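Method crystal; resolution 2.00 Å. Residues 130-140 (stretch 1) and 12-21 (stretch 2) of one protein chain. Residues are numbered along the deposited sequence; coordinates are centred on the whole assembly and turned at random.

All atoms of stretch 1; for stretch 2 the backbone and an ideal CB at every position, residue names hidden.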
ATOM      1  N   LEU A 130     -11.986   2.902 -10.057  1.00 18.91           N
ATOM      2  CA  LEU A 130     -10.956   2.392  -9.154  1.00 18.99           C
ATOM      3  C   LEU A 130      -9.544   2.698  -9.630  1.00 17.23           C
ATOM      4  O   LEU A 130      -9.256   2.607 -10.815  1.00 16.59           O
ATOM      5  CB  LEU A 130     -11.118   0.876  -8.985  1.00 18.46           C
ATOM      6  CG  LEU A 130     -12.478   0.399  -8.455  1.00 19.70           C
ATOM      7  CD1 LEU A 130     -12.458  -1.113  -8.257  1.00 18.27           C
ATOM      8  CD2 LEU A 130     -12.780   1.103  -7.146  1.00 21.15           C
HETATM    9  N   MSE A 131      -8.668   3.065  -8.702  1.00 18.64           N
HETATM   10  CA  MSE A 131      -7.289   3.351  -9.052  1.00 20.14           C
HETATM   11  C   MSE A 131      -6.632   2.128  -9.669  1.00 19.07           C
HETATM   12  O   MSE A 131      -5.848   2.261 -10.602  1.00 17.92           O
HETATM   13  CB  MSE A 131      -6.477   3.779  -7.825  1.00 24.57           C
HETATM   14  CG  MSE A 131      -4.971   3.554  -7.992  1.00 33.11           C
HETATM   15 SE   MSE A 131      -3.874   4.288  -6.563  1.00 48.09          SE
HETATM   16  CE  MSE A 131      -3.161   5.844  -7.455  1.00 41.85           C
ATOM     17  N   VAL A 132      -6.948   0.937  -9.159  1.00 18.15           N
ATOM     18  CA  VAL A 132      -6.347  -0.290  -9.689  1.00 18.11           C
ATOM     19  C   VAL A 132      -6.697  -0.487 -11.160  1.00 18.39           C
ATOM     20  O   VAL A 132      -5.872  -0.968 -11.947  1.00 17.61           O
ATOM     21  CB  VAL A 132      -6.796  -1.557  -8.907  1.00 20.35           C
ATOM     22  CG1 VAL A 132      -8.288  -1.839  -9.127  1.00 19.60           C
ATOM     23  CG2 VAL A 132      -5.966  -2.751  -9.354  1.00 19.42           C
ATOM     24  N   GLU A 133      -7.918  -0.120 -11.534  1.00 15.90           N
ATOM     25  CA  GLU A 133      -8.339  -0.243 -12.919  1.00 18.19           C
ATOM     26  C   GLU A 133      -7.550   0.748 -13.777  1.00 17.56           C
ATOM     27  O   GLU A 133      -7.152   0.425 -14.893  1.00 18.93           O
ATOM     28  CB  GLU A 133      -9.845   0.017 -13.045  1.00 16.74           C
ATOM     29  CG  GLU A 133     -10.685  -0.950 -12.218  1.00 19.33           C
ATOM     30  CD  GLU A 133     -12.152  -0.562 -12.165  1.00 23.59           C
ATOM     31  OE1 GLU A 133     -12.444   0.655 -12.156  1.00 23.84           O
ATOM     32  OE2 GLU A 133     -13.010  -1.469 -12.107  1.00 23.41           O
ATOM     33  N   ARG A 134      -7.305   1.944 -13.250  1.00 17.32           N
ATOM     34  CA  ARG A 134      -6.563   2.944 -14.003  1.00 19.13           C
ATOM     35  C   ARG A 134      -5.129   2.519 -14.288  1.00 18.55           C
ATOM     36  O   ARG A 134      -4.597   2.809 -15.362  1.00 20.01           O
ATOM     37  CB  ARG A 134      -6.579   4.292 -13.275  1.00 17.96           C
ATOM     38  CG  ARG A 134      -7.985   4.858 -13.141  1.00 18.43           C
ATOM     39  CD  ARG A 134      -8.017   6.224 -12.473  1.00 19.15           C
ATOM     40  NE  ARG A 134      -9.393   6.594 -12.157  1.00 19.70           N
ATOM     41  CZ  ARG A 134      -9.756   7.720 -11.551  1.00 22.10           C
ATOM     42  NH1 ARG A 134      -8.841   8.613 -11.191  1.00 21.13           N
ATOM     43  NH2 ARG A 134     -11.040   7.943 -11.287  1.00 19.14           N
ATOM     44  N   TYR A 135      -4.495   1.837 -13.340  1.00 18.38           N
ATOM     45  CA  TYR A 135      -3.124   1.375 -13.553  1.00 17.67           C
ATOM     46  C   TYR A 135      -3.108   0.241 -14.562  1.00 17.22           C
ATOM     47  O   TYR A 135      -2.317   0.238 -15.500  1.00 16.68           O
ATOM     48  CB  TYR A 135      -2.488   0.886 -12.246  1.00 19.03           C
ATOM     49  CG  TYR A 135      -1.997   1.993 -11.344  1.00 21.63           C
ATOM     50  CD1 TYR A 135      -1.641   3.241 -11.861  1.00 22.41           C
ATOM     51  CD2 TYR A 135      -1.845   1.782  -9.976  1.00 23.42           C
ATOM     52  CE1 TYR A 135      -1.149   4.247 -11.035  1.00 23.50           C
ATOM     53  CE2 TYR A 135      -1.353   2.782  -9.145  1.00 24.84           C
ATOM     54  CZ  TYR A 135      -1.006   4.015  -9.685  1.00 25.15           C
ATOM     55  OH  TYR A 135      -0.514   5.011  -8.869  1.00 24.77           O
ATOM     56  N   ILE A 136      -3.996  -0.724 -14.357  1.00 16.15           N
ATOM     57  CA  ILE A 136      -4.095  -1.880 -15.233  1.00 17.00           C
ATOM     58  C   ILE A 136      -4.366  -1.481 -16.684  1.00 18.67           C
ATOM     59  O   ILE A 136      -3.778  -2.040 -17.600  1.00 18.88           O
ATOM     60  CB  ILE A 136      -5.204  -2.846 -14.743  1.00 16.33           C
ATOM     61  CG1 ILE A 136      -4.753  -3.540 -13.453  1.00 15.47           C
ATOM     62  CG2 ILE A 136      -5.544  -3.851 -15.830  1.00 13.22           C
ATOM     63  CD1 ILE A 136      -5.829  -4.403 -12.787  1.00 16.23           C
ATOM     64  N   ALA A 137      -5.254  -0.514 -16.889  1.00 19.22           N
ATOM     65  CA  ALA A 137      -5.604  -0.056 -18.232  1.00 20.59           C
ATOM     66  C   ALA A 137      -4.402   0.387 -19.072  1.00 21.16           C
ATOM     67  O   ALA A 137      -4.427   0.285 -20.304  1.00 22.02           O
ATOM     68  CB  ALA A 137      -6.610   1.081 -18.149  1.00 17.67           C
ATOM     69  N   LEU A 138      -3.352   0.877 -18.419  1.00 20.67           N
ATOM     70  CA  LEU A 138      -2.173   1.347 -19.147  1.00 20.75           C
ATOM     71  C   LEU A 138      -1.410   0.253 -19.885  1.00 22.20           C
ATOM     72  O   LEU A 138      -0.652   0.538 -20.811  1.00 22.52           O
ATOM     73  CB  LEU A 138      -1.218   2.077 -18.202  1.00 20.38           C
ATOM     74  CG  LEU A 138      -1.770   3.328 -17.512  1.00 20.87           C
ATOM     75  CD1 LEU A 138      -0.677   3.932 -16.644  1.00 19.20           C
ATOM     76  CD2 LEU A 138      -2.256   4.344 -18.545  1.00 21.02           C
ATOM     77  N   ALA A 139      -1.610  -0.996 -19.479  1.00 21.77           N
ATOM     78  CA  ALA A 139      -0.931  -2.119 -20.110  1.00 23.97           C
ATOM     79  C   ALA A 139      -1.580  -2.484 -21.442  1.00 25.93           C
ATOM     80  O   ALA A 139      -1.072  -3.334 -22.173  1.00 28.05           O
ATOM     81  CB  ALA A 139      -0.943  -3.328 -19.178  1.00 21.41           C
ATOM     82  N   TYR A 140      -2.706  -1.851 -21.753  1.00 26.48           N
ATOM     83  CA  TYR A 140      -3.408  -2.128 -22.999  1.00 28.33           C
ATOM     84  C   TYR A 140      -3.296  -0.973 -23.983  1.00 29.83           C
ATOM     85  O   TYR A 140      -3.028   0.169 -23.594  1.00 29.89           O
ATOM     86  CB  TYR A 140      -4.878  -2.440 -22.704  1.00 26.01           C
ATOM     87  CG  TYR A 140      -5.045  -3.697 -21.881  1.00 24.53           C
ATOM     88  CD1 TYR A 140      -4.961  -4.956 -22.471  1.00 22.30           C
ATOM     89  CD2 TYR A 140      -5.230  -3.629 -20.500  1.00 22.87           C
ATOM     90  CE1 TYR A 140      -5.054  -6.119 -21.703  1.00 20.67           C
ATOM     91  CE2 TYR A 140      -5.323  -4.783 -19.725  1.00 21.07           C
ATOM     92  CZ  TYR A 140      -5.236  -6.022 -20.332  1.00 21.66           C
ATOM     93  OH  TYR A 140      -5.347  -7.153 -19.558  1.00 21.15           O
ATOM     94  N   UNK A  12       0.455   3.122  -0.545  1.00 21.02           N
ATOM     95  CA  UNK A  12      -0.770   2.612  -1.133  1.00 19.97           C
ATOM     96  C   UNK A  12      -0.698   2.502  -2.642  1.00 21.72           C
ATOM     97  O   UNK A  12      -0.934   1.432  -3.203  1.00 21.15           O
ATOM     98  CB  UNK A  12      -1.947   3.507  -0.741  1.00 19.97           C
ATOM     99  N   UNK A  13      -0.370   3.615  -3.292  1.00 19.31           N
ATOM    100  CA  UNK A  13      -0.264   3.683  -4.739  1.00 18.54           C
ATOM    101  C   UNK A  13       0.756   2.685  -5.281  1.00 17.84           C
ATOM    102  O   UNK A  13       0.521   2.047  -6.304  1.00 16.53           O
ATOM    103  CB  UNK A  13       0.112   5.102  -5.170  1.00 18.54           C
ATOM    104  N   UNK A  14       1.886   2.547  -4.596  1.00 17.66           N
ATOM    105  CA  UNK A  14       2.914   1.610  -5.036  1.00 21.00           C
ATOM    106  C   UNK A  14       2.371   0.184  -4.987  1.00 19.51           C
ATOM    107  O   UNK A  14       2.629  -0.624  -5.878  1.00 17.09           O
ATOM    108  CB  UNK A  14       4.170   1.737  -4.171  1.00 21.00           C
ATOM    109  N   UNK A  15       1.619  -0.127  -3.944  1.00 18.01           N
ATOM    110  CA  UNK A  15       1.058  -1.457  -3.820  1.00 21.52           C
ATOM    111  C   UNK A  15       0.113  -1.679  -5.011  1.00 21.21           C
ATOM    112  O   UNK A  15       0.144  -2.731  -5.650  1.00 19.07           O
ATOM    113  CB  UNK A  15       0.332  -1.630  -2.484  1.00 21.52           C
ATOM    114  N   UNK A  16      -0.717  -0.682  -5.319  1.00 19.73           N
ATOM    115  CA  UNK A  16      -1.647  -0.795  -6.439  1.00 22.16           C
ATOM    116  C   UNK A  16      -0.928  -0.961  -7.773  1.00 19.99           C
ATOM    117  O   UNK A  16      -1.429  -1.632  -8.663  1.00 21.76           O
ATOM    118  CB  UNK A  16      -2.554   0.436  -6.492  1.00 22.16           C
ATOM    119  N   UNK A  17       0.242  -0.344  -7.911  1.00 18.30           N
ATOM    120  CA  UNK A  17       0.971  -0.423  -9.166  1.00 17.29           C
ATOM    121  C   UNK A  17       1.414  -1.844  -9.470  1.00 16.84           C
ATOM    122  O   UNK A  17       1.736  -2.164 -10.614  1.00 16.66           O
ATOM    123  CB  UNK A  17       2.186   0.507  -9.131  1.00 17.29           C
ATOM    124  N   UNK A  18       1.413  -2.716  -8.468  1.00 16.30           N
ATOM    125  CA  UNK A  18       1.803  -4.089  -8.732  1.00 16.84           C
ATOM    126  C   UNK A  18       0.841  -4.714  -9.734  1.00 16.52           C
ATOM    127  O   UNK A  18       1.219  -5.605 -10.484  1.00 16.81           O
ATOM    128  CB  UNK A  18       1.839  -4.902  -7.436  1.00 16.84           C
ATOM    129  N   UNK A  19      -0.411  -4.264  -9.745  1.00 16.62           N
ATOM    130  CA  UNK A  19      -1.386  -4.812 -10.687  1.00 17.11           C
ATOM    131  C   UNK A  19      -0.963  -4.560 -12.126  1.00 16.94           C
ATOM    132  O   UNK A  19      -1.205  -5.394 -13.003  1.00 16.07           O
ATOM    133  CB  UNK A  19      -2.769  -4.208 -10.435  1.00 17.11           C
ATOM    134  N   UNK A  20      -0.353  -3.408 -12.381  1.00 16.25           N
ATOM    135  CA  UNK A  20       0.123  -3.111 -13.721  1.00 17.14           C
ATOM    136  C   UNK A  20       1.258  -4.081 -14.072  1.00 16.28           C
ATOM    137  O   UNK A  20       1.281  -4.638 -15.170  1.00 18.18           O
ATOM    138  CB  UNK A  20       0.589  -1.657 -13.825  1.00 17.14           C
ATOM    139  N   UNK A  21       2.191  -4.283 -13.142  1.00 15.72           N
ATOM    140  CA  UNK A  21       3.322  -5.187 -13.382  1.00 17.90           C
ATOM    141  C   UNK A  21       2.837  -6.615 -13.637  1.00 17.63           C
ATOM    142  O   UNK A  21       3.342  -7.297 -14.535  1.00 18.96           O
ATOM    143  CB  UNK A  21       4.285  -5.164 -12.193  1.00 17.90           C
TER

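Stretch 2 is helical throughout and crosses helix 131-137 at 42°, with the axes 7.8 Å apart at closest approach, so its positions meet stretch 1 unequally.

At position 12 the ideal CB has nothing of stretch 1 within 5.5 Å, and helical backbone angles admit almost any residue. It is G12, whose O accepts a backbone bond from the N of position 16.

Position 13 points sideways, its ideal CB 3.8 Å from Y135 OH and 4.1 Å from M131 CE. A small or medium side chain, polar or apolar, could lie along these atoms. The residue is D13; its CG packs 3.4 Å from M131 CE, and no hydrogen bond crosses to stretch 1.

Positions 14 and 15 have nothing of stretch 1 near their ideal CB atoms, so stretch 1 scarcely limits the choice. Both are selenomethionine, M14 and M15, and neither touches it.

Position 16 points toward stretch 1, its ideal CB 3.7 Å from Y135 CE2 and 4.1 Å from M131 SE, with V132 beyond. This apolar surrounding suits a leucine, isoleucine or methionine. It is M16, a selenomethionine whose chain, m at all three chi angles, brings CE to 3.1 Å from V132 CB, a tight contact, while its CG lies 3.8 Å from M131 SE.

Position 17 points sideways, its ideal CB 4.2 Å from Y135 CE2; a small residue would fit beside the ring. S17 has chi1 p, which turns OG back to its own helix, where it donates to M14 O at 2.6 Å. The ring of Y135 sits as a knob among positions 13, 16, 17 and 20.

Position 18 points away and could hold many residues; it is Q18.

Position 19 points toward stretch 1, with its ideal CB 3.7 Å from both I136 CG1 and V132 CG2. So close an approach favours alanine, serine or another small residue. S19 fits: its CB lies 3.7 Å from I136 CG1 and its OG 3.3 Å from V132 CG2, while OG is hydrogen-bonded elsewhere in the structure.

Position 20 points sideways, its ideal CB 3.9 Å from Y135 O. The CA atoms of I136 and this position are 4.6 Å apart, yet the methyl of A139 and the CB of L138 leave an apolar site alongside for a branched aliphatic chain or methionine. L20, with chi1 t and chi2 p, sends CD1 there, 3.6 Å from A139 CB and 3.4 Å from Y135 O.

Position 21 points away, leaving room for a large residue. It is Y21, which makes no contact with stretch 1.

Stretch 2, residues 12-21: GDMMMSQSLY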
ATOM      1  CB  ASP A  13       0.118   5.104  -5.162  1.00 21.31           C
ATOM      2  CG  ASP A  13      -0.973   6.118  -4.870  1.00 25.41           C
ATOM      3  OD1 ASP A  13      -1.944   5.772  -4.165  1.00 27.99           O
ATOM      4  OD2 ASP A  13      -0.857   7.268  -5.343  1.00 26.86           O
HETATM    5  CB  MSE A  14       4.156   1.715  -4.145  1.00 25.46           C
HETATM    6  CG  MSE A  14       5.293   0.767  -4.543  1.00 36.81           C
HETATM    7 SE   MSE A  14       5.915   1.023  -6.384  1.00 55.91          SE
HETATM    8  CE  MSE A  14       6.787   2.729  -6.168  1.00 40.42           C
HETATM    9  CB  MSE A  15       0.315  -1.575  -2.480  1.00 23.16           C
HETATM   10  CG  MSE A  15       0.116  -3.024  -1.975  1.00 31.06           C
HETATM   11 SE   MSE A  15       1.787  -3.968  -1.663  1.00 39.61          SE
HETATM   12  CE  MSE A  15       1.700  -5.269  -3.116  1.00 27.93           C
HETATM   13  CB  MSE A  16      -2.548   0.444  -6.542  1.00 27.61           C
HETATM   14  CG  MSE A  16      -3.375   0.718  -5.327  1.00 40.07           C
HETATM   15 SE   MSE A  16      -4.284  -0.854  -4.777  1.00 56.01          SE
HETATM   16  CE  MSE A  16      -5.534  -0.946  -6.197  1.00 45.24           C
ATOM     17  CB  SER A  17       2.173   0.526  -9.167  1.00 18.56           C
ATOM     18  OG  SER A  17       3.192   0.113  -8.276  1.00 18.98           O
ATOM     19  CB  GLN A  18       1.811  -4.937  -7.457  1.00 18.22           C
ATOM     20  CG  GLN A  18       2.472  -6.289  -7.690  1.00 19.76           C
ATOM     21  CD  GLN A  18       2.282  -7.267  -6.549  1.00 22.74           C
ATOM     22  OE1 GLN A  18       2.958  -8.298  -6.477  1.00 25.01           O
ATOM     23  NE2 GLN A  18       1.355  -6.955  -5.655  1.00 19.51           N
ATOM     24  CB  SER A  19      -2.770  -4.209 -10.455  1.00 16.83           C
ATOM     25  OG  SER A  19      -3.336  -4.718  -9.263  1.00 19.45           O
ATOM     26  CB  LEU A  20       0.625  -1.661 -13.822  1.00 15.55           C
ATOM     27  CG  LEU A  20       1.365  -1.327 -15.127  1.00 18.69           C
ATOM     28  CD1 LEU A  20       0.435  -1.515 -16.327  1.00 16.86           C
ATOM     29  CD2 LEU A  20       1.875   0.110 -15.073  1.00 16.99           C
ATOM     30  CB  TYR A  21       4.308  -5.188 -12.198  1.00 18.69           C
ATOM     31  CG  TYR A  21       4.680  -3.799 -11.695  1.00 20.82           C
ATOM     32  CD1 TYR A  21       4.652  -2.698 -12.548  1.00 21.24           C
ATOM     33  CD2 TYR A  21       5.013  -3.580 -10.358  1.00 20.42           C
ATOM     34  CE1 TYR A  21       4.931  -1.411 -12.088  1.00 21.77           C
ATOM     35  CE2 TYR A  21       5.300  -2.300  -9.883  1.00 20.27           C
ATOM     36  CZ  TYR A  21       5.251  -1.220 -10.758  1.00 21.64           C
ATOM     37  OH  TYR A  21       5.488   0.051 -10.302  1.00 23.78           O
TER
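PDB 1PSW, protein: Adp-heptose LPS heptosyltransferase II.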